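Local coordinates for protein lectin 2 (Agrocybe aegerita, PDB 4TQK) that binds N-acetylglucosamine, probably recognising it on glycans, in pockets repeated between the blades of a beta-propeller, at residues A[77-82]-A[105-110]; A[114-119]-A[134-139]; A[229-234]-A[244-249]; A[251-256]-A[264-269]. The protein carries 1 engineered substitution. All coordinates share one frame; numbering follows the deposited sequence.

Contact 1 of 4, residues A[77-82]-A[105-110]. With NAG (2-acetamido-2-deoxy-beta-D-glucopyranose), chain D; NAG (2-acetamido-2-deoxy-beta-D-glucopyranose), chain C.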
# COMPACT_ATOMS: atom_id res chain seq x y z
N PHE A 77 -18.15 1.86 15.73
CA PHE A 77 -19.52 2.08 16.15
C PHE A 77 -19.51 2.22 17.67
O PHE A 77 -19.46 1.21 18.38
CB PHE A 77 -20.40 0.89 15.78
CG PHE A 77 -20.53 0.63 14.30
CD1 PHE A 77 -21.70 0.96 13.62
CD2 PHE A 77 -19.51 0.01 13.61
CE1 PHE A 77 -21.83 0.70 12.28
CE2 PHE A 77 -19.63 -0.26 12.25
CZ PHE A 77 -20.79 0.09 11.58
N GLY A 78 -19.59 3.45 18.16
CA GLY A 78 -19.46 3.69 19.59
C GLY A 78 -20.78 3.91 20.30
O GLY A 78 -21.79 3.28 19.98
N ASN A 79 -20.78 4.82 21.28
CA ASN A 79 -21.99 5.14 22.03
C ASN A 79 -22.97 5.98 21.23
O ASN A 79 -24.08 5.52 20.95
CB ASN A 79 -21.64 5.83 23.37
CG ASN A 79 -20.94 4.91 24.34
OD1 ASN A 79 -21.13 3.69 24.32
ND2 ASN A 79 -20.10 5.48 25.20
N ALA A 80 -22.56 7.20 20.85
CA ALA A 80 -23.47 8.13 20.16
C ALA A 80 -23.60 7.91 18.64
O ALA A 80 -24.42 8.55 17.98
CB ALA A 80 -23.09 9.56 20.46
N GLY A 81 -22.81 7.00 18.09
CA GLY A 81 -22.91 6.69 16.68
C GLY A 81 -21.63 6.14 16.10
O GLY A 81 -20.81 5.55 16.82
N VAL A 82 -21.45 6.33 14.79
CA VAL A 82 -20.29 5.85 14.06
C VAL A 82 -19.26 6.95 13.93
O VAL A 82 -19.57 8.07 13.51
CB VAL A 82 -20.68 5.35 12.64
CG1 VAL A 82 -19.50 4.59 11.98
CG2 VAL A 82 -21.91 4.47 12.69
N GLY A 105 -25.43 2.84 17.12
CA GLY A 105 -24.60 2.89 18.32
C GLY A 105 -25.30 2.38 19.57
O GLY A 105 -26.53 2.21 19.58
N TYR A 106 -24.53 2.13 20.62
CA TYR A 106 -25.08 1.58 21.87
C TYR A 106 -26.20 2.48 22.42
O TYR A 106 -27.24 1.99 22.84
CB TYR A 106 -23.98 1.39 22.92
CG TYR A 106 -24.43 0.64 24.17
CD1 TYR A 106 -24.20 -0.73 24.31
CD2 TYR A 106 -25.09 1.29 25.21
CE1 TYR A 106 -24.61 -1.42 25.44
CE2 TYR A 106 -25.50 0.61 26.34
CZ TYR A 106 -25.25 -0.75 26.45
OH TYR A 106 -25.66 -1.43 27.59
N ASP A 107 -25.97 3.79 22.41
CA ASP A 107 -26.97 4.78 22.82
C ASP A 107 -27.50 5.59 21.64
O ASP A 107 -27.94 6.72 21.82
CB ASP A 107 -26.37 5.77 23.81
CG ASP A 107 -25.93 5.14 25.10
OD1 ASP A 107 -26.76 4.46 25.76
OD2 ASP A 107 -24.75 5.34 25.46
N ALA A 108 -27.45 5.03 20.44
CA ALA A 108 -28.00 5.70 19.27
C ALA A 108 -28.65 4.65 18.39
O ALA A 108 -28.04 4.17 17.43
CB ALA A 108 -26.93 6.44 18.50
N GLY A 109 -29.86 4.27 18.77
CA GLY A 109 -30.60 3.19 18.13
C GLY A 109 -30.60 1.90 18.93
O GLY A 109 -31.08 0.87 18.46
N GLY A 110 -30.04 1.94 20.14
CA GLY A 110 -30.00 0.77 21.00
C GLY A 110 -29.32 -0.46 20.40
O GLY A 110 -29.84 -1.57 20.48
C1 NAG D . -16.88 9.40 23.03
C2 NAG D . -16.48 8.44 21.92
C3 NAG D . -15.11 8.83 21.41
C4 NAG D . -15.13 10.31 21.00
C5 NAG D . -15.72 11.19 22.11
C6 NAG D . -15.86 12.66 21.72
C7 NAG D . -17.45 6.24 22.22
C8 NAG D . -17.24 4.84 22.75
N2 NAG D . -16.45 7.09 22.45
O1 NAG D . -18.11 9.00 23.58
O3 NAG D . -14.75 7.99 20.33
O4 NAG D . -13.84 10.74 20.66
O5 NAG D . -17.00 10.69 22.48
O6 NAG D . -17.10 12.86 21.07
O7 NAG D . -18.48 6.54 21.61
C1 NAG C . -34.42 1.09 15.71
C2 NAG C . -33.02 0.90 15.14
C3 NAG C . -32.40 2.27 14.86
C4 NAG C . -33.35 3.05 13.96
C5 NAG C . -34.77 3.08 14.52
C6 NAG C . -35.76 3.78 13.58
C7 NAG C . -31.90 -1.16 15.77
C8 NAG C . -30.96 -1.84 16.73
N2 NAG C . -32.19 0.12 16.03
O1 NAG C . -35.00 -0.17 15.91
O3 NAG C . -31.15 2.12 14.23
O4 NAG C . -32.86 4.37 13.83
O5 NAG C . -35.21 1.76 14.75
O6 NAG C . -35.80 3.07 12.36
O7 NAG C . -32.36 -1.77 14.81
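Two backbone hydrogen bonds tie Gly78 and Asn79 to the turn at 105-108. Tyr106 N gives its hydrogen to Gly78 O (3.0 Å), approaching within the carbonyl plane. Asp107 N goes to Asn79 O at 2.9 Å, tilted 26° from that carbonyl's plane, so successive carbonyls of one loop take successive amides of the other. Ala108 N, by contrast, is turned to its own loop, bonding to Gly105 O and closing a type I beta turn. Gly105, lacking a side chain, lets Gly78 O come to 3.3 Å from its CA.

The setting is a beta-propeller. Residues 77-82 make the tight connection between strands 73-77 and 82-85 of one blade, with Gly78 N bonded to Gly81 O across its neck, and residues 105-110 belong to the loop that leaves strand 98-101 for strand 117-121 of the next blade.

Van der Waals contacts fill in around these bonds. Ala108 CB points into the first loop and rests 3.3 Å from Ala80 O. Asn79 and Asp107 run alongside each other in the same direction, Asp107 OD2 lying 3.8 Å from Asn79 CB. Tyr106 touches Asn79 OD1 chiefly through its CB, because chi1 of -171° swings the ring off, where Lys58 and Arg112 make cation-pi contacts with it. Asn79 OD1 itself is bonded to His59 and Lys58.

Sugar contacts use backbone atoms on both loops: Asn79 N donates to O7 of N-acetylglucosamine D (2.9 Å), while Gly109 O accepts from N2 of N-acetylglucosamine C at 2.8 Å.

Contact 2 of 4, residues A[114-119]-A[134-139]; sequences EKHLRY and FGEKGV. With NAG (2-acetamido-2-deoxy-beta-D-glucopyranose), chain C.
Leu117 and Phe134 face each other as an antiparallel hydrogen-bonded pair, each satisfying the other's backbone: Phe134 N gives to Leu117 O (2.9 Å) and Leu117 N to Phe134 O (3.2 Å). Phe134 O lies 3.0 Å from water 1, which also reaches Lys115 O, though it cannot serve every acceptor near it at once. The side chains of Leu117 and Phe134 share one side of the sheet, CB against CD2, and Phe134 CE2 meets Tyr119 CE2 at 4.0 Å.

Beyond the strand ends, His116 NE2 donates to Glu136 OE1 at 3.3 Å, almost straight (168°) and in the ring plane, with the carboxylate standing 88° to the ring. Lys115 NZ forms a salt bridge with the same oxygen, its hydrogen bond weak. His116 ND1 is hydrogen-bonded to the backbone N of Arg112, which can only donate.

The imidazole is held at both nitrogens. Lys115 CB lies against one face, and the acetamide methyl C8 of N-acetylglucosamine C over the opposite face, 3.5 Å from CE1; Glu136 N binds the sugar's O7 at 3.0 Å. With ND1 accepting and NE2 donating, the ring is consistent with the neutral NE2-H tautomer, a fixed, flat wall for the acetyl group.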
# COMPACT_ATOMS: atom_id res chain seq x y z
N GLU A 114 -24.85 -8.27 21.48
CA GLU A 114 -25.50 -9.55 21.76
C GLU A 114 -26.68 -9.84 20.85
O GLU A 114 -27.11 -10.98 20.74
CB GLU A 114 -25.98 -9.63 23.22
CG GLU A 114 -24.92 -9.38 24.28
CD GLU A 114 -24.83 -7.91 24.67
OE1 GLU A 114 -25.19 -7.04 23.85
OE2 GLU A 114 -24.39 -7.63 25.82
N LYS A 115 -27.20 -8.80 20.19
CA LYS A 115 -28.44 -8.96 19.42
C LYS A 115 -28.31 -8.62 17.93
O LYS A 115 -29.11 -9.10 17.12
CB LYS A 115 -29.56 -8.10 20.04
CG LYS A 115 -29.71 -8.25 21.56
CD LYS A 115 -30.77 -7.30 22.09
CE LYS A 115 -32.15 -7.67 21.56
NZ LYS A 115 -33.20 -6.66 21.86
N HIS A 116 -27.34 -7.80 17.56
CA HIS A 116 -27.28 -7.28 16.19
C HIS A 116 -25.90 -7.40 15.58
O HIS A 116 -24.92 -7.61 16.29
CB HIS A 116 -27.68 -5.80 16.15
CG HIS A 116 -28.77 -5.43 17.10
ND1 HIS A 116 -28.59 -4.51 18.11
CD2 HIS A 116 -30.06 -5.84 17.18
CE1 HIS A 116 -29.72 -4.38 18.78
NE2 HIS A 116 -30.63 -5.17 18.24
N LEU A 117 -25.82 -7.25 14.26
CA LEU A 117 -24.55 -7.27 13.53
C LEU A 117 -24.37 -5.94 12.80
O LEU A 117 -25.32 -5.41 12.24
CB LEU A 117 -24.50 -8.44 12.51
CG LEU A 117 -24.66 -9.86 13.06
CD1 LEU A 117 -25.08 -10.85 11.97
CD2 LEU A 117 -23.39 -10.34 13.77
N ARG A 118 -23.14 -5.42 12.81
CA ARG A 118 -22.85 -4.19 12.08
C ARG A 118 -21.61 -4.36 11.20
O ARG A 118 -20.53 -4.71 11.69
CB ARG A 118 -22.70 -3.00 13.03
CG ARG A 118 -24.02 -2.51 13.60
CD ARG A 118 -23.83 -1.74 14.89
NE ARG A 118 -23.50 -2.62 16.01
CZ ARG A 118 -23.17 -2.21 17.22
NH1 ARG A 118 -23.11 -0.92 17.48
NH2 ARG A 118 -22.89 -3.08 18.17
N TYR A 119 -21.80 -4.13 9.89
CA TYR A 119 -20.78 -4.37 8.88
C TYR A 119 -20.58 -3.13 8.03
O TYR A 119 -21.47 -2.27 7.95
CB TYR A 119 -21.22 -5.48 7.92
CG TYR A 119 -21.31 -6.87 8.50
CD1 TYR A 119 -20.39 -7.32 9.44
CD2 TYR A 119 -22.30 -7.73 8.08
CE1 TYR A 119 -20.48 -8.61 9.95
CE2 TYR A 119 -22.39 -9.00 8.58
CZ TYR A 119 -21.49 -9.44 9.51
OH TYR A 119 -21.60 -10.72 9.99
N PHE A 134 -27.77 -5.53 10.75
CA PHE A 134 -28.89 -6.43 10.96
C PHE A 134 -29.40 -6.09 12.35
O PHE A 134 -28.79 -6.46 13.36
CB PHE A 134 -28.44 -7.89 10.88
CG PHE A 134 -27.97 -8.29 9.51
CD1 PHE A 134 -28.83 -8.90 8.62
CD2 PHE A 134 -26.67 -8.05 9.11
CE1 PHE A 134 -28.40 -9.26 7.36
CE2 PHE A 134 -26.23 -8.41 7.84
CZ PHE A 134 -27.10 -9.01 6.97
N GLY A 135 -30.51 -5.36 12.39
CA GLY A 135 -31.01 -4.81 13.63
C GLY A 135 -32.27 -5.49 14.10
O GLY A 135 -32.45 -6.70 13.92
N GLU A 136 -33.14 -4.71 14.72
CA GLU A 136 -34.32 -5.23 15.37
C GLU A 136 -35.39 -5.65 14.34
O GLU A 136 -35.90 -6.75 14.40
CB GLU A 136 -34.84 -4.20 16.38
CG GLU A 136 -35.72 -4.72 17.51
CD GLU A 136 -35.05 -5.70 18.48
OE1 GLU A 136 -33.84 -5.59 18.79
OE2 GLU A 136 -35.76 -6.59 18.96
N LYS A 137 -35.66 -4.78 13.37
CA LYS A 137 -36.74 -4.99 12.41
C LYS A 137 -36.28 -5.47 11.05
O LYS A 137 -37.07 -5.52 10.11
CB LYS A 137 -37.56 -3.71 12.27
CG LYS A 137 -38.29 -3.30 13.53
CD LYS A 137 -38.77 -4.55 14.26
CE LYS A 137 -40.28 -4.59 14.41
NZ LYS A 137 -40.69 -4.23 15.79
N GLY A 138 -35.01 -5.84 10.93
CA GLY A 138 -34.49 -6.33 9.67
C GLY A 138 -33.14 -5.71 9.34
O GLY A 138 -32.34 -5.40 10.23
N VAL A 139 -32.89 -5.54 8.05
CA VAL A 139 -31.63 -5.00 7.57
C VAL A 139 -31.77 -3.48 7.40
O VAL A 139 -32.62 -3.02 6.63
CB VAL A 139 -31.23 -5.66 6.24
CG1 VAL A 139 -29.88 -5.18 5.80
CG2 VAL A 139 -31.23 -7.18 6.38
C1 NAG C . -34.42 1.09 15.71
C2 NAG C . -33.02 0.90 15.14
C3 NAG C . -32.40 2.27 14.86
C4 NAG C . -33.35 3.05 13.96
C5 NAG C . -34.77 3.08 14.52
C6 NAG C . -35.76 3.78 13.58
C7 NAG C . -31.90 -1.16 15.77
C8 NAG C . -30.96 -1.84 16.73
N2 NAG C . -32.19 0.12 16.03
O1 NAG C . -35.00 -0.17 15.91
O3 NAG C . -31.15 2.12 14.23
O4 NAG C . -32.86 4.37 13.83
O5 NAG C . -35.21 1.76 14.75
O6 NAG C . -35.80 3.07 12.36
O7 NAG C . -32.36 -1.77 14.81
O HOH W 1 -30.24 -8.74 14.68

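Contact 3 of 4, residues A[229-234]-A[244-249]; sequences PRFVAD and IGCGKA. With NAG (2-acetamido-2-deoxy-beta-D-glucopyranose), chain F.
Phe231 and Cys246 are brought together by their first torsions: chi1 of -47° sets the phenyl ring anti to the carbonyl carbon of Phe231, and -58° puts the sulfur of Cys246 in the same relation to its own backbone. SG then arrives at the rim of the ring, 4.0 Å from CE2, and at 85° to the ring normal it lies practically in the plane, a sulfur-aromatic contact made at the edge. Phe231 CB packs on Ile244 CG2, and CG of the Pro229 ring touches Cys246 CB.

Underneath runs the backbone of a beta hairpin, strands 230-233 and 242-246, the inner pair of a propeller blade. Phe231 and Ile244 form a hydrogen-bonded antiparallel pair, with Phe231 N to Ile244 O at 2.7 Å and Ile244 N to Phe231 O at 3.0 Å. One step further, Cys246 N donates to Pro229 O (2.9 Å). Between these bonds Arg230 sits across from Gly245 in a non-hydrogen-bonded pair, with the two CA atoms just 4.0 Å apart. Nothing projects from Gly245, so Arg230 CG can pass over its CA at 4.0 Å before the chain bends off to the carbonyls of His228 and Phe216.

Past the strand, Lys248 N donates to O7 of N-acetylglucosamine F at 3.0 Å. Three backbone bonds thus zip the two strands together and Gly245 turns to Trp252 of the next strand, which leaves ring, sulfur and aliphatic carbons to pack against Ile287 and Arg285 of the next blade, while the sugar is met by a main-chain amide.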
# COMPACT_ATOMS: atom_id res chain seq x y z
N PRO A 229 -18.86 -24.75 12.94
CA PRO A 229 -18.69 -23.48 12.23
C PRO A 229 -18.95 -23.59 10.73
O PRO A 229 -18.64 -24.59 10.10
CB PRO A 229 -17.22 -23.12 12.50
CG PRO A 229 -16.57 -24.43 12.82
CD PRO A 229 -17.60 -25.22 13.54
N ARG A 230 -19.52 -22.53 10.17
CA ARG A 230 -19.82 -22.50 8.75
C ARG A 230 -19.17 -21.28 8.10
O ARG A 230 -18.88 -20.30 8.76
CB ARG A 230 -21.33 -22.50 8.53
CG ARG A 230 -21.94 -23.89 8.75
CD ARG A 230 -23.27 -23.80 9.49
NE ARG A 230 -23.10 -23.76 10.93
CZ ARG A 230 -24.06 -23.43 11.78
NH1 ARG A 230 -25.27 -23.11 11.33
NH2 ARG A 230 -23.82 -23.41 13.09
N PHE A 231 -18.91 -21.38 6.80
CA PHE A 231 -18.19 -20.35 6.08
C PHE A 231 -18.78 -20.23 4.68
O PHE A 231 -19.39 -21.17 4.17
CB PHE A 231 -16.72 -20.72 5.91
CG PHE A 231 -16.05 -21.21 7.16
CD1 PHE A 231 -15.40 -20.32 8.02
CD2 PHE A 231 -16.03 -22.56 7.47
CE1 PHE A 231 -14.78 -20.77 9.17
CE2 PHE A 231 -15.41 -23.01 8.62
CZ PHE A 231 -14.78 -22.12 9.47
N VAL A 232 -18.56 -19.07 4.06
CA VAL A 232 -18.78 -18.91 2.63
C VAL A 232 -17.44 -18.54 2.01
O VAL A 232 -16.69 -17.71 2.55
CB VAL A 232 -19.82 -17.79 2.34
CG1 VAL A 232 -21.22 -18.28 2.56
CG2 VAL A 232 -19.55 -16.57 3.21
N ALA A 233 -17.11 -19.18 0.89
CA ALA A 233 -15.83 -18.95 0.27
C ALA A 233 -15.87 -19.52 -1.13
O ALA A 233 -16.59 -20.48 -1.38
CB ALA A 233 -14.72 -19.61 1.09
N ASP A 234 -15.13 -18.92 -2.06
CA ASP A 234 -15.01 -19.49 -3.40
C ASP A 234 -14.20 -20.78 -3.30
O ASP A 234 -13.03 -20.77 -2.92
CB ASP A 234 -14.32 -18.52 -4.37
CG ASP A 234 -14.37 -19.00 -5.82
OD1 ASP A 234 -14.85 -20.14 -6.07
OD2 ASP A 234 -13.92 -18.25 -6.72
N ILE A 244 -19.39 -23.87 2.97
CA ILE A 244 -18.69 -25.00 3.58
C ILE A 244 -18.77 -24.95 5.10
O ILE A 244 -18.67 -23.88 5.70
CB ILE A 244 -17.21 -25.09 3.12
CG1 ILE A 244 -16.54 -26.32 3.75
CG2 ILE A 244 -16.44 -23.85 3.49
CD1 ILE A 244 -15.18 -26.63 3.19
N GLY A 245 -18.98 -26.09 5.73
CA GLY A 245 -19.04 -26.14 7.18
C GLY A 245 -18.29 -27.32 7.77
O GLY A 245 -18.16 -28.37 7.14
N CYS A 246 -17.78 -27.14 8.99
CA CYS A 246 -17.14 -28.21 9.73
C CYS A 246 -18.20 -28.85 10.61
O CYS A 246 -18.61 -28.29 11.64
CB CYS A 246 -16.00 -27.66 10.60
SG CYS A 246 -14.69 -26.79 9.69
N GLY A 247 -18.67 -30.03 10.21
CA GLY A 247 -19.76 -30.68 10.90
C GLY A 247 -19.29 -31.63 11.97
O GLY A 247 -18.30 -31.37 12.66
N LYS A 248 -20.00 -32.75 12.11
CA LYS A 248 -19.61 -33.80 13.05
C LYS A 248 -18.55 -34.74 12.46
O LYS A 248 -17.49 -34.94 13.03
CB LYS A 248 -20.84 -34.61 13.46
CG LYS A 248 -21.82 -33.84 14.31
CD LYS A 248 -23.01 -34.71 14.64
CE LYS A 248 -24.12 -33.92 15.30
NZ LYS A 248 -25.31 -34.81 15.49
N ALA A 249 -18.87 -35.31 11.30
CA ALA A 249 -18.00 -36.29 10.66
C ALA A 249 -16.91 -35.68 9.78
O ALA A 249 -16.07 -36.39 9.23
CB ALA A 249 -18.83 -37.29 9.87
C1 NAG F . -25.27 -34.85 9.53
C2 NAG F . -24.80 -33.50 9.03
C3 NAG F . -25.75 -33.02 7.96
C4 NAG F . -25.83 -34.07 6.85
C5 NAG F . -26.17 -35.44 7.44
C6 NAG F . -26.17 -36.52 6.37
C7 NAG F . -23.61 -32.23 10.76
C8 NAG F . -23.72 -31.14 11.78
N2 NAG F . -24.75 -32.55 10.13
O1 NAG F . -24.41 -35.29 10.54
O3 NAG F . -25.26 -31.81 7.44
O4 NAG F . -26.79 -33.70 5.89
O5 NAG F . -25.26 -35.78 8.47
O6 NAG F . -26.62 -37.75 6.91
O7 NAG F . -22.54 -32.79 10.56

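Contact 4 of 4, residues A[251-256]-A[264-269]; sequences CWVALN and QVKLVI. With NAG (2-acetamido-2-deoxy-beta-D-glucopyranose), chain F.
A beta hairpin with a classic bulge joins strands 251-256 and 262-269, the outer pair of a propeller blade. At the bulge Val268 and Ile269 both stand opposite Cys251: Cys251 N donates to Ile269 O (2.9 Å), while Val268 N donates to Cys251 O (3.0 Å). Regular pairing resumes with Val253 and Lys266, bonded both ways at 3.0 Å from N to O.

On the face of Trp252 and Leu267, the indole is packed from both sides. Leu267 CB sits above the six-membered ring, 4.0 Å from its centroid and 3° off the normal, a CH-pi contact; chi1 of 179° lets the leucine's CD1 continue back to 3.3 Å from Cys251 O. The opposite face of the indole has N-acetylglucosamine F over it, C4 standing 3.9 Å above the ring plane toward the rim, so the aromatic plate lies between protein and sugar. Val265 CG1 closes in on Trp252 CE3 at 3.7 Å. Beside the bulge, Val253 CG1 meets Val268 CG2 at 3.6 Å, the two side chains crossing at about a right angle.

Strand 242-246 flanks strand 251-256 on its inner side, with Cys246 and Ile244 touching Cys251 and Val253, and Ile213 of strand 210-213 packs on Ala254 and Val265 from the preceding blade.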
# COMPACT_ATOMS: atom_id res chain seq x y z
N CYS A 251 -15.94 -32.02 7.03
CA CYS A 251 -16.38 -30.81 6.33
C CYS A 251 -17.37 -31.15 5.23
O CYS A 251 -17.13 -32.02 4.39
CB CYS A 251 -15.20 -30.05 5.73
SG CYS A 251 -13.95 -29.56 6.91
N TRP A 252 -18.50 -30.45 5.25
CA TRP A 252 -19.54 -30.61 4.25
C TRP A 252 -19.56 -29.34 3.43
O TRP A 252 -19.26 -28.27 3.95
CB TRP A 252 -20.89 -30.76 4.94
CG TRP A 252 -21.05 -32.01 5.71
CD1 TRP A 252 -20.60 -32.25 6.97
CD2 TRP A 252 -21.70 -33.20 5.28
NE1 TRP A 252 -20.93 -33.52 7.36
CE2 TRP A 252 -21.60 -34.13 6.34
CE3 TRP A 252 -22.33 -33.59 4.10
CZ2 TRP A 252 -22.14 -35.42 6.25
CZ3 TRP A 252 -22.86 -34.87 4.02
CH2 TRP A 252 -22.76 -35.76 5.08
N VAL A 253 -19.94 -29.46 2.17
CA VAL A 253 -20.06 -28.29 1.32
C VAL A 253 -21.31 -28.41 0.47
O VAL A 253 -21.82 -29.52 0.25
CB VAL A 253 -18.87 -28.17 0.35
CG1 VAL A 253 -17.56 -28.33 1.08
CG2 VAL A 253 -19.01 -29.21 -0.79
N ALA A 254 -21.81 -27.26 0.01
CA ALA A 254 -22.77 -27.20 -1.08
C ALA A 254 -22.24 -26.16 -2.07
O ALA A 254 -21.99 -25.01 -1.70
CB ALA A 254 -24.18 -26.83 -0.58
N LEU A 255 -22.07 -26.56 -3.32
CA LEU A 255 -21.39 -25.71 -4.29
C LEU A 255 -22.36 -24.83 -5.09
O LEU A 255 -23.48 -25.23 -5.39
CB LEU A 255 -20.52 -26.55 -5.22
CG LEU A 255 -19.41 -27.31 -4.48
CD1 LEU A 255 -18.72 -28.28 -5.41
CD2 LEU A 255 -18.41 -26.33 -3.88
N ASN A 256 -21.89 -23.63 -5.42
CA ASN A 256 -22.67 -22.65 -6.15
C ASN A 256 -22.55 -22.92 -7.64
O ASN A 256 -21.44 -23.13 -8.14
CB ASN A 256 -22.14 -21.26 -5.84
CG ASN A 256 -23.04 -20.17 -6.34
OD1 ASN A 256 -23.68 -20.32 -7.38
ND2 ASN A 256 -23.11 -19.06 -5.59
N GLN A 264 -25.84 -30.52 -4.24
CA GLN A 264 -26.02 -31.40 -3.08
C GLN A 264 -25.11 -31.01 -1.92
O GLN A 264 -24.05 -30.39 -2.11
CB GLN A 264 -25.77 -32.88 -3.45
CG GLN A 264 -24.35 -33.17 -3.91
CD GLN A 264 -24.00 -34.66 -3.92
OE1 GLN A 264 -24.22 -35.38 -2.95
NE2 GLN A 264 -23.44 -35.12 -5.03
N VAL A 265 -25.52 -31.40 -0.72
CA VAL A 265 -24.69 -31.24 0.47
C VAL A 265 -23.87 -32.51 0.67
O VAL A 265 -24.42 -33.56 1.00
CB VAL A 265 -25.55 -30.96 1.71
CG1 VAL A 265 -24.71 -30.94 2.97
CG2 VAL A 265 -26.32 -29.66 1.53
N LYS A 266 -22.56 -32.42 0.46
CA LYS A 266 -21.72 -33.62 0.47
C LYS A 266 -20.45 -33.48 1.32
O LYS A 266 -19.96 -32.36 1.56
CB LYS A 266 -21.33 -34.00 -0.97
CG LYS A 266 -20.80 -32.84 -1.77
CD LYS A 266 -20.11 -33.29 -3.04
CE LYS A 266 -19.47 -32.09 -3.75
NZ LYS A 266 -18.62 -32.52 -4.88
N LEU A 267 -19.94 -34.62 1.77
CA LEU A 267 -18.78 -34.68 2.66
C LEU A 267 -17.49 -34.77 1.84
O LEU A 267 -17.24 -35.77 1.17
CB LEU A 267 -18.89 -35.89 3.59
CG LEU A 267 -17.78 -36.16 4.60
CD1 LEU A 267 -17.70 -35.06 5.64
CD2 LEU A 267 -17.98 -37.51 5.28
N VAL A 268 -16.68 -33.71 1.90
CA VAL A 268 -15.49 -33.63 1.06
C VAL A 268 -14.19 -33.82 1.84
O VAL A 268 -13.15 -34.16 1.26
CB VAL A 268 -15.44 -32.30 0.29
CG1 VAL A 268 -16.69 -32.16 -0.56
CG2 VAL A 268 -15.29 -31.12 1.25
N ILE A 269 -14.24 -33.61 3.16
CA ILE A 269 -13.09 -33.91 4.01
C ILE A 269 -13.57 -34.68 5.23
O ILE A 269 -14.57 -34.30 5.84
CB ILE A 269 -12.36 -32.63 4.49
CG1 ILE A 269 -12.14 -31.66 3.33
CG2 ILE A 269 -11.05 -32.98 5.18
CD1 ILE A 269 -11.50 -30.36 3.74
C1 NAG F . -25.27 -34.85 9.53
C2 NAG F . -24.80 -33.50 9.03
C3 NAG F . -25.75 -33.02 7.96
C4 NAG F . -25.83 -34.07 6.85
C5 NAG F . -26.17 -35.44 7.44
C6 NAG F . -26.17 -36.52 6.37
C7 NAG F . -23.61 -32.23 10.76
C8 NAG F . -23.72 -31.14 11.78
N2 NAG F . -24.75 -32.55 10.13
O1 NAG F . -24.41 -35.29 10.54
O3 NAG F . -25.26 -31.81 7.44
O4 NAG F . -26.79 -33.70 5.89
O5 NAG F . -25.26 -35.78 8.47
O6 NAG F . -26.62 -37.75 6.91
O7 NAG F . -22.54 -32.79 10.56

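The four contacts fall into two pairs, each sharing one sugar, with contact 1 also reaching sugar D. Contacts 1 and 2, centres 13 Å apart, meet through Gly110 O and His116 CE1 (3.3 Å); at N-acetylglucosamine C contact 1 takes N2 and contact 2 takes O7 and the methyl, a site completed by Asn103 and Trp111. Contacts 3 and 4, centres 8 Å apart, belong to one sheet and share N-acetylglucosamine F; where strands 242-246 and 251-256 adjoin, Cys246 SG and Cys251 SG are 4.0 Å apart, too far for a disulfide. Contacts 1 and 3 lie 33 Å apart between centres. Even so, Asn79, Glu136 and Lys248 offer equivalent backbone amides to O7 of sugars D, C and F, the mark of a repeated pocket.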